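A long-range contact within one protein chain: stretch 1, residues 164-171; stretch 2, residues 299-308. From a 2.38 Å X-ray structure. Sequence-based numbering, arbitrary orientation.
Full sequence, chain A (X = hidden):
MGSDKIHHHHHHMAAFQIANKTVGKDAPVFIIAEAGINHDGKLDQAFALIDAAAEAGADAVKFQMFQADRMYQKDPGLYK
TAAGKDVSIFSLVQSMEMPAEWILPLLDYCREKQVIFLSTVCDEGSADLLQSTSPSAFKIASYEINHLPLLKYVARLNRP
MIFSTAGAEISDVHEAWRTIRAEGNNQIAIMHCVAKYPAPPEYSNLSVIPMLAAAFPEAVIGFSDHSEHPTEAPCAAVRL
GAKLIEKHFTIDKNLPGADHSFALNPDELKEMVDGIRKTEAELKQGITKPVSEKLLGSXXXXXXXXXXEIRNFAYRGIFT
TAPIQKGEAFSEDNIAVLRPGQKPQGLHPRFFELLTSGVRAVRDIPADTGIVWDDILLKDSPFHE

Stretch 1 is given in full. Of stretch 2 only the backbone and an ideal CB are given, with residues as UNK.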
ATOM      1  N   SER A 164       2.106   2.613  -2.667  1.00 50.71           N
ATOM      2  CA  SER A 164       1.815   3.857  -2.032  1.00 51.87           C
ATOM      3  C   SER A 164       3.113   4.568  -1.665  1.00 52.23           C
ATOM      4  O   SER A 164       4.174   3.954  -1.601  1.00 53.02           O
ATOM      5  CB  SER A 164       0.947   3.587  -0.822  1.00 51.19           C
ATOM      6  OG  SER A 164      -0.424   3.604  -1.207  1.00 66.77           O
ATOM      7  N   THR A 165       3.044   5.861  -1.431  1.00 55.34           N
ATOM      8  CA  THR A 165       4.275   6.630  -1.260  1.00 56.73           C
ATOM      9  C   THR A 165       4.293   7.609  -0.085  1.00 58.24           C
ATOM     10  O   THR A 165       4.957   8.660  -0.175  1.00 60.27           O
ATOM     11  CB  THR A 165       4.572   7.411  -2.554  1.00 58.21           C
ATOM     12  OG1 THR A 165       3.519   8.350  -2.787  1.00 53.08           O
ATOM     13  CG2 THR A 165       4.548   6.491  -3.796  1.00 55.91           C
ATOM     14  N   ALA A 166       3.592   7.301   1.010  1.00 56.29           N
ATOM     15  CA  ALA A 166       3.590   8.220   2.154  1.00 57.37           C
ATOM     16  C   ALA A 166       4.999   8.403   2.670  1.00 60.51           C
ATOM     17  O   ALA A 166       5.726   7.418   2.893  1.00 61.35           O
ATOM     18  CB  ALA A 166       2.702   7.735   3.268  1.00 55.29           C
ATOM     19  N   GLY A 167       5.391   9.662   2.847  1.00 60.93           N
ATOM     20  CA  GLY A 167       6.709   9.989   3.417  1.00 62.88           C
ATOM     21  C   GLY A 167       7.932   9.714   2.544  1.00 63.27           C
ATOM     22  O   GLY A 167       9.062   9.785   3.034  1.00 66.31           O
ATOM     23  N   ALA A 168       7.705   9.426   1.257  1.00 61.87           N
ATOM     24  CA  ALA A 168       8.757   9.006   0.338  1.00 60.75           C
ATOM     25  C   ALA A 168       9.316  10.232  -0.338  1.00 61.79           C
ATOM     26  O   ALA A 168       8.641  11.249  -0.436  1.00 63.29           O
ATOM     27  CB  ALA A 168       8.212   8.043  -0.708  1.00 58.17           C
ATOM     28  N   GLU A 169      10.553  10.136  -0.796  1.00 59.76           N
ATOM     29  CA  GLU A 169      11.081  11.126  -1.699  1.00 59.07           C
ATOM     30  C   GLU A 169      11.139  10.510  -3.082  1.00 59.07           C
ATOM     31  O   GLU A 169      10.818   9.322  -3.260  1.00 59.80           O
ATOM     32  CB  GLU A 169      12.428  11.594  -1.205  1.00 59.80           C
ATOM     33  CG  GLU A 169      12.269  12.214   0.160  1.00 66.78           C
ATOM     34  CD  GLU A 169      13.340  13.220   0.449  1.00 81.26           C
ATOM     35  OE1 GLU A 169      14.533  12.863   0.378  1.00 88.84           O
ATOM     36  OE2 GLU A 169      12.977  14.367   0.744  1.00 85.49           O
ATOM     37  N   ILE A 170      11.518  11.315  -4.066  1.00 58.16           N
ATOM     38  CA  ILE A 170      11.437  10.904  -5.467  1.00 60.17           C
ATOM     39  C   ILE A 170      12.326   9.677  -5.793  1.00 61.02           C
ATOM     40  O   ILE A 170      11.951   8.792  -6.584  1.00 61.54           O
ATOM     41  CB  ILE A 170      11.620  12.144  -6.407  1.00 62.15           C
ATOM     42  CG1 ILE A 170      11.262  11.831  -7.861  1.00 65.62           C
ATOM     43  CG2 ILE A 170      13.015  12.775  -6.292  1.00 63.38           C
ATOM     44  CD1 ILE A 170       9.806  11.699  -8.119  1.00 50.89           C
ATOM     45  N   SER A 171      13.462   9.587  -5.115  1.00 59.27           N
ATOM     46  CA  SER A 171      14.379   8.501  -5.338  1.00 59.37           C
ATOM     47  C   SER A 171      13.829   7.165  -4.844  1.00 57.11           C
ATOM     48  O   SER A 171      14.092   6.138  -5.460  1.00 54.81           O
ATOM     49  CB  SER A 171      15.715   8.820  -4.687  1.00 58.14           C
ATOM     50  OG  SER A 171      15.481   9.308  -3.387  1.00 65.99           O
ATOM     51  N   UNK A 299       4.965  20.747  -4.601  1.00 72.43           N
ATOM     52  CA  UNK A 299       5.296  19.644  -5.533  1.00 72.60           C
ATOM     53  C   UNK A 299       6.559  18.857  -5.165  1.00 72.59           C
ATOM     54  O   UNK A 299       6.845  17.833  -5.781  1.00 70.73           O
ATOM     55  CB  UNK A 299       5.468  20.209  -6.944  1.00 72.60           C
ATOM     56  N   UNK A 300       7.331  19.335  -4.188  1.00 76.23           N
ATOM     57  CA  UNK A 300       8.503  18.580  -3.730  1.00 78.47           C
ATOM     58  C   UNK A 300       8.001  17.365  -2.963  1.00 79.27           C
ATOM     59  O   UNK A 300       7.425  17.515  -1.872  1.00 80.47           O
ATOM     60  CB  UNK A 300       9.424  19.439  -2.861  1.00 78.47           C
ATOM     61  N   UNK A 301       8.180  16.181  -3.565  1.00 80.51           N
ATOM     62  CA  UNK A 301       7.746  14.900  -2.974  1.00 77.08           C
ATOM     63  C   UNK A 301       8.616  14.644  -1.780  1.00 77.71           C
ATOM     64  O   UNK A 301       9.830  14.508  -1.923  1.00 78.30           O
ATOM     65  CB  UNK A 301       7.830  13.742  -3.970  1.00 77.08           C
ATOM     66  N   UNK A 302       7.985  14.608  -0.607  1.00 78.88           N
ATOM     67  CA  UNK A 302       8.689  14.480   0.671  1.00 81.79           C
ATOM     68  C   UNK A 302       7.734  14.118   1.835  1.00 84.64           C
ATOM     69  O   UNK A 302       6.530  14.161   1.674  1.00 85.00           O
ATOM     70  CB  UNK A 302       9.420  15.787   0.986  1.00 81.79           C
ATOM     71  N   UNK A 303       8.277  13.761   2.999  1.00 88.79           N
ATOM     72  CA  UNK A 303       7.464  13.553   4.207  1.00 90.66           C
ATOM     73  C   UNK A 303       6.895  14.885   4.771  1.00 92.29           C
ATOM     74  O   UNK A 303       7.535  15.947   4.652  1.00 93.67           O
ATOM     75  CB  UNK A 303       8.307  12.856   5.277  1.00 90.66           C
ATOM     76  N   UNK A 304       5.698  14.839   5.364  1.00 92.89           N
ATOM     77  CA  UNK A 304       5.058  16.066   5.886  1.00 94.38           C
ATOM     78  C   UNK A 304       5.488  16.416   7.327  1.00 96.23           C
ATOM     79  O   UNK A 304       6.152  15.614   8.002  1.00 95.59           O
ATOM     80  CB  UNK A 304       3.537  15.905   5.841  1.00 94.38           C
ATOM     81  N   UNK A 305       5.124  17.625   7.770  1.00 97.81           N
ATOM     82  CA  UNK A 305       5.314  18.051   9.163  1.00 99.36           C
ATOM     83  C   UNK A 305       4.636  17.109  10.181  1.00100.73           C
ATOM     84  O   UNK A 305       5.181  16.903  11.267  1.00100.65           O
ATOM     85  CB  UNK A 305       4.769  19.470   9.340  1.00 99.36           C
ATOM     86  N   UNK A 306       3.476  16.532   9.815  1.00102.31           N
ATOM     87  CA  UNK A 306       2.710  15.568  10.664  1.00102.34           C
ATOM     88  C   UNK A 306       3.067  14.070  10.481  1.00105.17           C
ATOM     89  O   UNK A 306       2.562  13.208  11.216  1.00103.91           O
ATOM     90  CB  UNK A 306       1.218  15.738  10.372  1.00102.34           C
ATOM     91  N   UNK A 307       3.916  13.769   9.497  1.00108.34           N
ATOM     92  CA  UNK A 307       4.513  12.431   9.354  1.00111.51           C
ATOM     93  C   UNK A 307       5.937  12.401   9.970  1.00113.00           C
ATOM     94  O   UNK A 307       6.215  11.591  10.854  1.00112.63           O
ATOM     95  CB  UNK A 307       4.564  12.031   7.878  1.00111.51           C
ATOM     96  N   UNK A 308       6.816  13.289   9.499  1.00114.94           N
ATOM     97  CA  UNK A 308       8.137  13.516  10.104  1.00117.79           C
ATOM     98  C   UNK A 308       9.187  12.424   9.940  1.00120.01           C
ATOM     99  O   UNK A 308       9.426  11.647  10.875  1.00121.63           O
ATOM    100  CB  UNK A 308       7.945  13.753  11.603  1.00117.79           C
TER

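At position 299 the ideal CB has nothing of stretch 1 within 5.5 Å, so the contact sets no demand and many residues would serve; the deposited residue is Ser 299, which makes no contact. Position 300 also has a CB beyond that range, pointing sideways. A short side chain would stay clear of stretch 1, whereas a long one could reach the carboxylate of Glu 169. The residue is Tyr 300; with chi1 in t its ring extends far enough to place Tyr 300 OH 3.0 Å from Glu 169 OE2.

Position 301 points toward stretch 1, with its ideal CB 4.4 Å from both Ala 168 O and Ile 170 N. Beyond lie two oxygens of one residue, Thr 165 O and OG1, which invite a long side chain ending in a donor, lysine or arginine. Lys 301 is found there. Its chain passes Ala 168, with Lys 301 CG 3.4 Å from Ala 168 O, and Lys 301 NZ donates to both Thr 165 O and Thr 165 OG1 at 3.0 Å each. Lys 301 NZ also donates to water 1 (3.1 Å), whose oxygen lies 2.6 Å from the backbone O of 302. Water 2 links Ile 170 N (2.8 Å) to Lys 301 O (2.7 Å).

At position 302 the extended backbone directs CB away overall, yet the ideal CB is 3.8 Å from Glu 169 OE2. A small donor such as serine or threonine would suit this acceptor, and a longer polar chain might as well. The residue is Thr 302, whose OG1 donates to Glu 169 OE2 at 3.2 Å, while its CA makes a CA-H...O contact with Ala 168 O at 3.4 Å.

Position 303 points sideways, its ideal CB 3.8 Å from Gly 167 CA. Small or beta-branched residues would fit beside this glycine. Thr 303 packs there.

Positions 304, 305 and 306 have no part of stretch 1 near their ideal CBs and are left free by it. They are Thr 304, Ala 305 and Ile 306.

Position 307 points toward stretch 1, but its ideal CB is still 5.4 Å from Gly 167 CA, so a medium or long side chain is needed for contact; glutamate, glutamine or methionine are plausible. Glu 307 brings OE2 to 3.6 Å from Ala 166 CB, and Glu 307 OE1 accepts from Thr 304 N (3.0 Å) and Thr 304 OG1 (2.6 Å), bracing the local turn.

Position 308, out of reach, has a positive phi of 71°, which favours glycine, and Gly 308 occupies it.

Stretch 2, residues 299-308: SYKTTTAIEG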
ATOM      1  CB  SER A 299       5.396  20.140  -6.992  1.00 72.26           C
ATOM      2  OG  SER A 299       6.356  21.185  -7.157  1.00 72.15           O
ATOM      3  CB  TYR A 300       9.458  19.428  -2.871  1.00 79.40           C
ATOM      4  CG  TYR A 300      10.680  18.651  -2.398  1.00 80.03           C
ATOM      5  CD1 TYR A 300      11.594  18.099  -3.314  1.00 83.09           C
ATOM      6  CD2 TYR A 300      10.915  18.453  -1.042  1.00 85.77           C
ATOM      7  CE1 TYR A 300      12.716  17.359  -2.886  1.00 81.60           C
ATOM      8  CE2 TYR A 300      12.031  17.716  -0.595  1.00 90.62           C
ATOM      9  CZ  TYR A 300      12.926  17.171  -1.521  1.00 88.91           C
ATOM     10  OH  TYR A 300      14.022  16.454  -1.062  1.00 84.87           O
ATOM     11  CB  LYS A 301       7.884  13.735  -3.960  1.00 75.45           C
ATOM     12  CG  LYS A 301       7.479  12.379  -3.406  1.00 70.27           C
ATOM     13  CD  LYS A 301       6.108  12.435  -2.773  1.00 56.48           C
ATOM     14  CE  LYS A 301       5.668  11.055  -2.342  1.00 67.42           C
ATOM     15  NZ  LYS A 301       4.248  11.090  -1.830  1.00 67.45           N
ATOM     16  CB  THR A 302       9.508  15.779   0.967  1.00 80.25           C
ATOM     17  OG1 THR A 302      10.325  15.567   2.118  1.00 81.24           O
ATOM     18  CG2 THR A 302       8.607  16.966   1.349  1.00 75.24           C
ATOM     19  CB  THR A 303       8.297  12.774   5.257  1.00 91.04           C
ATOM     20  OG1 THR A 303       7.441  12.287   6.301  1.00 93.71           O
ATOM     21  CG2 THR A 303       9.307  13.687   5.955  1.00 88.91           C
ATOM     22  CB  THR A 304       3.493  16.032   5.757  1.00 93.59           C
ATOM     23  OG1 THR A 304       2.970  14.859   6.395  1.00 93.98           O
ATOM     24  CG2 THR A 304       3.038  15.910   4.288  1.00 89.24           C
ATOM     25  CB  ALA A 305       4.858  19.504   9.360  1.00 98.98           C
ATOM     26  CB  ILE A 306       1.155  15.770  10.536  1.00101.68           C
ATOM     27  CG1 ILE A 306       0.699  15.622   9.078  1.00 99.26           C
ATOM     28  CG2 ILE A 306       0.713  17.097  11.178  1.00101.58           C
ATOM     29  CD1 ILE A 306      -0.773  15.335   8.905  1.00100.40           C
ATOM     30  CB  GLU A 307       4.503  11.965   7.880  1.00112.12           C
ATOM     31  CG  GLU A 307       3.118  11.655   7.297  1.00112.14           C
ATOM     32  CD  GLU A 307       3.065  11.735   5.766  1.00110.87           C
ATOM     33  OE1 GLU A 307       3.589  12.703   5.167  1.00103.67           O
ATOM     34  OE2 GLU A 307       2.481  10.831   5.145  1.00103.38           O
TER
HETATM   35  O   HOH W   1       5.633  11.897   0.809  1.00 57.90           O
HETATM   36  O   HOH W   2      11.815  14.094  -3.640  1.00 54.83           O
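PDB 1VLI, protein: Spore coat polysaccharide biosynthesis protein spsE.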